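Local coordinates for quinonprotein alcohol dehydrogenase-like protein (Bacteroides thetaiotaomicron VPI-5482, PDB 4R5O) that is of unknown function but binds calcium and joins an immunoglobulin-like beta-sandwich domain to a seven-bladed beta-propeller, at residues S66-S78 with T121-G133. Residues are numbered along the deposited sequence; the frame is centred on the assembly and turned at random.
Sequences SYKIDNPCRADLS and TAYQDCYASLNAG
Asn71, Pro72 and Arg74 meet the short helix 126-129 and its flanks where the immunoglobulin-like sandwich abuts the beta-propeller: the loop between strands 65-68 and 74-83 of the sandwich packs against the outermost strand 121-123 of a propeller sheet and the turn of helix after it. Asn71 suits this place because its flat amide carries two N-H groups, one for the serine hydroxyl and one for the backbone carbonyl of Gln124. Asn71 ND2 gives one hydrogen to Ser129 OG, 3.2 Å away and in the amide plane, and the other to Gln124 O, approached from above the carbonyl plane. OD1 lies at the edge of the Tyr123 ring, amide and ring planes 64° apart. Replacing this side chain with an alanine's is likely to leave Gln124 O without this donor and take from the Ser129 hydroxyl the N-H that helps fix its rotation. Ser129, with OG tucked between its own N and carbonyl carbon (chi1 54°), passes the chain on, Ser129 OG donating to Pro72 O at 2.6 Å, nearly in line with that C=O. Pro72, having no N-H to satisfy, offers apolar ring carbons: Pro72 CD rests 3.7 Å from Tyr123 CB, with Cys126 SG beside it. Leu130 lays CD2 against the backbone of Cys73. Arg74 is extended from CG to NE (chi3 -179°), which carries the guanidinium to Leu130 O. Asn131 OD1, which accepts from Tyr177 N, adds a weak bond from Arg74 NH2. The firmer grip is Arg74 NE on Leu130 O, 2.6 Å long and close to the guanidinium plane.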
loop_
_atom_site.group_PDB
_atom_site.type_symbol
_atom_site.label_atom_id
_atom_site.label_comp_id
_atom_site.label_asym_id
_atom_site.label_seq_id
_atom_site.Cartn_x
_atom_site.Cartn_y
_atom_site.Cartn_z
ATOM N N SER A 66 -19.640 22.916 9.615
ATOM C CA SER A 66 -18.615 22.495 10.563
ATOM C C SER A 66 -18.125 21.128 10.134
ATOM O O SER A 66 -18.931 20.220 9.923
ATOM C CB SER A 66 -19.142 22.510 11.990
ATOM O OG SER A 66 -18.099 22.212 12.905
ATOM N N TYR A 67 -16.811 21.000 9.912
ATOM C CA TYR A 67 -16.216 19.742 9.443
ATOM C C TYR A 67 -14.864 19.534 10.114
ATOM O O TYR A 67 -13.947 20.313 9.839
ATOM C CB TYR A 67 -16.079 19.794 7.911
ATOM C CG TYR A 67 -15.755 18.488 7.230
ATOM C CD1 TYR A 67 -14.443 18.046 7.117
ATOM C CD2 TYR A 67 -16.742 17.759 6.582
ATOM C CE1 TYR A 67 -14.137 16.851 6.469
ATOM C CE2 TYR A 67 -16.443 16.585 5.889
ATOM C CZ TYR A 67 -15.138 16.128 5.840
ATOM O OH TYR A 67 -14.861 14.961 5.158
ATOM N N LYS A 68 -14.734 18.517 11.004
ATOM C CA LYS A 68 -13.462 18.265 11.685
ATOM C C LYS A 68 -12.480 17.574 10.730
ATOM O O LYS A 68 -12.832 16.577 10.091
ATOM C CB LYS A 68 -13.643 17.427 12.969
ATOM N N ILE A 69 -11.266 18.124 10.611
ATOM C CA ILE A 69 -10.205 17.568 9.779
ATOM C C ILE A 69 -9.450 16.587 10.684
ATOM O O ILE A 69 -8.403 16.905 11.274
ATOM C CB ILE A 69 -9.341 18.711 9.166
ATOM C CG1 ILE A 69 -10.218 19.739 8.438
ATOM C CG2 ILE A 69 -8.234 18.172 8.265
ATOM C CD1 ILE A 69 -11.122 19.164 7.292
ATOM N N ASP A 70 -10.070 15.424 10.884
ATOM C CA ASP A 70 -9.546 14.401 11.791
ATOM C C ASP A 70 -8.837 13.279 10.994
ATOM O O ASP A 70 -8.343 12.316 11.582
ATOM C CB ASP A 70 -10.680 13.840 12.676
ATOM C CG ASP A 70 -11.915 13.307 11.963
ATOM O OD1 ASP A 70 -11.909 13.255 10.691
ATOM O OD2 ASP A 70 -12.898 12.959 12.669
ATOM N N ASN A 71 -8.713 13.459 9.669
ATOM C CA ASN A 71 -8.042 12.505 8.798
ATOM C C ASN A 71 -7.365 13.200 7.604
ATOM O O ASN A 71 -7.915 14.180 7.120
ATOM C CB ASN A 71 -9.070 11.485 8.283
ATOM C CG ASN A 71 -8.559 10.055 8.259
ATOM O OD1 ASN A 71 -8.185 9.502 9.303
ATOM N ND2 ASN A 71 -8.638 9.378 7.108
ATOM N N PRO A 72 -6.216 12.718 7.060
ATOM C CA PRO A 72 -5.696 13.322 5.822
ATOM C C PRO A 72 -6.786 13.335 4.759
ATOM O O PRO A 72 -7.406 12.294 4.540
ATOM C CB PRO A 72 -4.523 12.406 5.444
ATOM C CG PRO A 72 -4.124 11.770 6.701
ATOM C CD PRO A 72 -5.402 11.551 7.446
ATOM N N CYS A 73 -7.089 14.513 4.177
ATOM C CA CYS A 73 -8.168 14.639 3.200
ATOM C C CYS A 73 -7.907 15.783 2.238
ATOM O O CYS A 73 -7.027 16.596 2.449
ATOM C CB CYS A 73 -9.511 14.839 3.906
ATOM S SG CYS A 73 -9.663 16.406 4.828
ATOM N N ARG A 74 -8.714 15.822 1.181
ATOM C CA ARG A 74 -8.831 16.825 0.137
ATOM C C ARG A 74 -10.263 16.711 -0.335
ATOM O O ARG A 74 -10.756 15.591 -0.467
ATOM C CB ARG A 74 -7.772 16.710 -0.994
ATOM C CG ARG A 74 -7.857 15.482 -1.807
ATOM C CD ARG A 74 -7.140 15.590 -3.122
ATOM N NE ARG A 74 -7.318 14.329 -3.852
ATOM C CZ ARG A 74 -6.914 14.092 -5.088
ATOM N NH1 ARG A 74 -6.312 15.040 -5.789
ATOM N NH2 ARG A 74 -7.120 12.902 -5.642
ATOM N N ALA A 75 -10.969 17.844 -0.464
ATOM C CA ALA A 75 -12.376 17.858 -0.844
ATOM C C ALA A 75 -12.770 19.162 -1.520
ATOM O O ALA A 75 -12.170 20.200 -1.266
ATOM C CB ALA A 75 -13.254 17.645 0.385
ATOM N N ASP A 76 -13.770 19.081 -2.405
ATOM C CA ASP A 76 -14.420 20.198 -3.072
ATOM C C ASP A 76 -15.630 20.548 -2.246
ATOM O O ASP A 76 -16.299 19.644 -1.735
ATOM C CB ASP A 76 -14.775 19.866 -4.537
ATOM C CG ASP A 76 -13.607 19.824 -5.504
ATOM O OD1 ASP A 76 -12.891 20.849 -5.617
ATOM O OD2 ASP A 76 -13.495 18.827 -6.258
ATOM N N LEU A 77 -15.888 21.834 -2.043
ATOM C CA LEU A 77 -17.025 22.228 -1.231
ATOM C C LEU A 77 -17.877 23.265 -1.947
ATOM O O LEU A 77 -17.369 24.287 -2.420
ATOM C CB LEU A 77 -16.542 22.775 0.119
ATOM C CG LEU A 77 -17.575 23.317 1.110
ATOM C CD1 LEU A 77 -18.501 22.228 1.636
ATOM C CD2 LEU A 77 -16.885 23.929 2.230
ATOM N N SER A 78 -19.185 22.981 -2.017
ATOM C CA SER A 78 -20.181 23.886 -2.573
ATOM C C SER A 78 -21.197 24.245 -1.525
ATOM O O SER A 78 -21.527 23.443 -0.639
ATOM C CB SER A 78 -20.881 23.292 -3.792
ATOM O OG SER A 78 -19.972 23.099 -4.860
ATOM N N THR A 121 -0.345 8.079 16.200
ATOM C CA THR A 121 -1.744 8.131 15.789
ATOM C C THR A 121 -1.925 7.443 14.449
ATOM O O THR A 121 -1.130 7.656 13.527
ATOM C CB THR A 121 -2.221 9.607 15.725
ATOM O OG1 THR A 121 -2.089 10.185 17.026
ATOM C CG2 THR A 121 -3.662 9.747 15.263
ATOM N N ALA A 122 -3.009 6.644 14.359
ATOM C CA ALA A 122 -3.438 5.928 13.175
ATOM C C ALA A 122 -4.583 6.636 12.496
ATOM O O ALA A 122 -5.502 7.086 13.170
ATOM C CB ALA A 122 -3.853 4.524 13.547
ATOM N N TYR A 123 -4.533 6.745 11.173
ATOM C CA TYR A 123 -5.589 7.341 10.356
ATOM C C TYR A 123 -6.105 6.256 9.435
ATOM O O TYR A 123 -5.351 5.746 8.608
ATOM C CB TYR A 123 -5.091 8.583 9.594
ATOM C CG TYR A 123 -4.471 9.641 10.475
ATOM C CD1 TYR A 123 -5.258 10.597 11.109
ATOM C CD2 TYR A 123 -3.094 9.698 10.663
ATOM C CE1 TYR A 123 -4.692 11.566 11.929
ATOM C CE2 TYR A 123 -2.519 10.656 11.494
ATOM C CZ TYR A 123 -3.321 11.592 12.120
ATOM O OH TYR A 123 -2.762 12.541 12.940
ATOM N N GLN A 124 -7.340 5.818 9.653
ATOM C CA GLN A 124 -7.906 4.729 8.876
ATOM C C GLN A 124 -8.522 5.225 7.585
ATOM O O GLN A 124 -9.218 6.236 7.582
ATOM C CB GLN A 124 -8.962 3.964 9.686
ATOM C CG GLN A 124 -8.381 3.163 10.855
ATOM C CD GLN A 124 -9.427 2.337 11.558
ATOM O OE1 GLN A 124 -10.640 2.467 11.336
ATOM N NE2 GLN A 124 -8.980 1.453 12.432
ATOM N N ASP A 125 -8.259 4.494 6.488
ATOM C CA ASP A 125 -8.803 4.680 5.146
ATOM C C ASP A 125 -8.520 6.107 4.633
ATOM O O ASP A 125 -9.418 6.854 4.277
ATOM C CB ASP A 125 -10.320 4.377 5.148
ATOM C CG ASP A 125 -10.975 4.241 3.792
ATOM O OD1 ASP A 125 -10.240 4.130 2.785
ATOM O OD2 ASP A 125 -12.228 4.184 3.741
ATOM N N CYS A 126 -7.247 6.433 4.540
ATOM C CA CYS A 126 -6.753 7.685 4.004
ATOM C C CYS A 126 -6.973 7.724 2.489
ATOM O O CYS A 126 -6.937 8.790 1.870
ATOM C CB CYS A 126 -5.277 7.846 4.356
ATOM S SG CYS A 126 -4.958 8.053 6.131
ATOM N N TYR A 127 -7.164 6.552 1.878
ATOM C CA TYR A 127 -7.351 6.480 0.435
ATOM C C TYR A 127 -8.699 7.106 0.067
ATOM O O TYR A 127 -8.748 7.918 -0.847
ATOM C CB TYR A 127 -7.238 5.040 -0.067
ATOM C CG TYR A 127 -7.415 4.948 -1.562
ATOM C CD1 TYR A 127 -6.362 5.247 -2.432
ATOM C CD2 TYR A 127 -8.650 4.621 -2.116
ATOM C CE1 TYR A 127 -6.542 5.209 -3.818
ATOM C CE2 TYR A 127 -8.839 4.588 -3.491
ATOM C CZ TYR A 127 -7.784 4.860 -4.336
ATOM O OH TYR A 127 -8.026 4.794 -5.675
ATOM N N ALA A 128 -9.770 6.772 0.800
ATOM C CA ALA A 128 -11.098 7.307 0.539
ATOM C C ALA A 128 -11.145 8.843 0.746
ATOM O O ALA A 128 -11.454 9.552 -0.216
ATOM C CB ALA A 128 -12.122 6.624 1.437
ATOM N N SER A 129 -10.777 9.347 1.976
ATOM C CA SER A 129 -10.825 10.762 2.375
ATOM C C SER A 129 -9.982 11.668 1.437
ATOM O O SER A 129 -10.370 12.823 1.249
ATOM C CB SER A 129 -10.387 10.966 3.831
ATOM O OG SER A 129 -9.123 10.437 4.179
ATOM N N LEU A 130 -8.923 11.163 0.814
ATOM C CA LEU A 130 -8.106 11.889 -0.181
ATOM C C LEU A 130 -8.555 11.603 -1.663
ATOM O O LEU A 130 -7.922 12.127 -2.590
ATOM C CB LEU A 130 -6.610 11.499 -0.047
ATOM C CG LEU A 130 -5.818 11.954 1.171
ATOM C CD1 LEU A 130 -4.654 11.027 1.415
ATOM C CD2 LEU A 130 -5.355 13.379 1.015
ATOM N N ASN A 131 -9.596 10.747 -1.894
ATOM C CA ASN A 131 -9.978 10.419 -3.274
ATOM C C ASN A 131 -11.483 10.374 -3.458
ATOM O O ASN A 131 -11.990 9.577 -4.256
ATOM C CB ASN A 131 -9.371 9.070 -3.734
ATOM C CG ASN A 131 -7.892 9.178 -3.950
ATOM O OD1 ASN A 131 -7.438 9.676 -4.989
ATOM N ND2 ASN A 131 -7.116 8.850 -2.922
ATOM N N ALA A 132 -12.180 11.283 -2.788
ATOM C CA ALA A 132 -13.627 11.465 -2.883
ATOM C C ALA A 132 -14.388 10.147 -2.702
ATOM O O ALA A 132 -15.310 9.854 -3.469
ATOM C CB ALA A 132 -13.987 12.092 -4.237
ATOM N N GLY A 133 -14.017 9.383 -1.688
ATOM C CA GLY A 133 -14.698 8.137 -1.363
ATOM C C GLY A 133 -14.396 6.941 -2.232
ATOM O O GLY A 133 -15.053 5.916 -2.053
#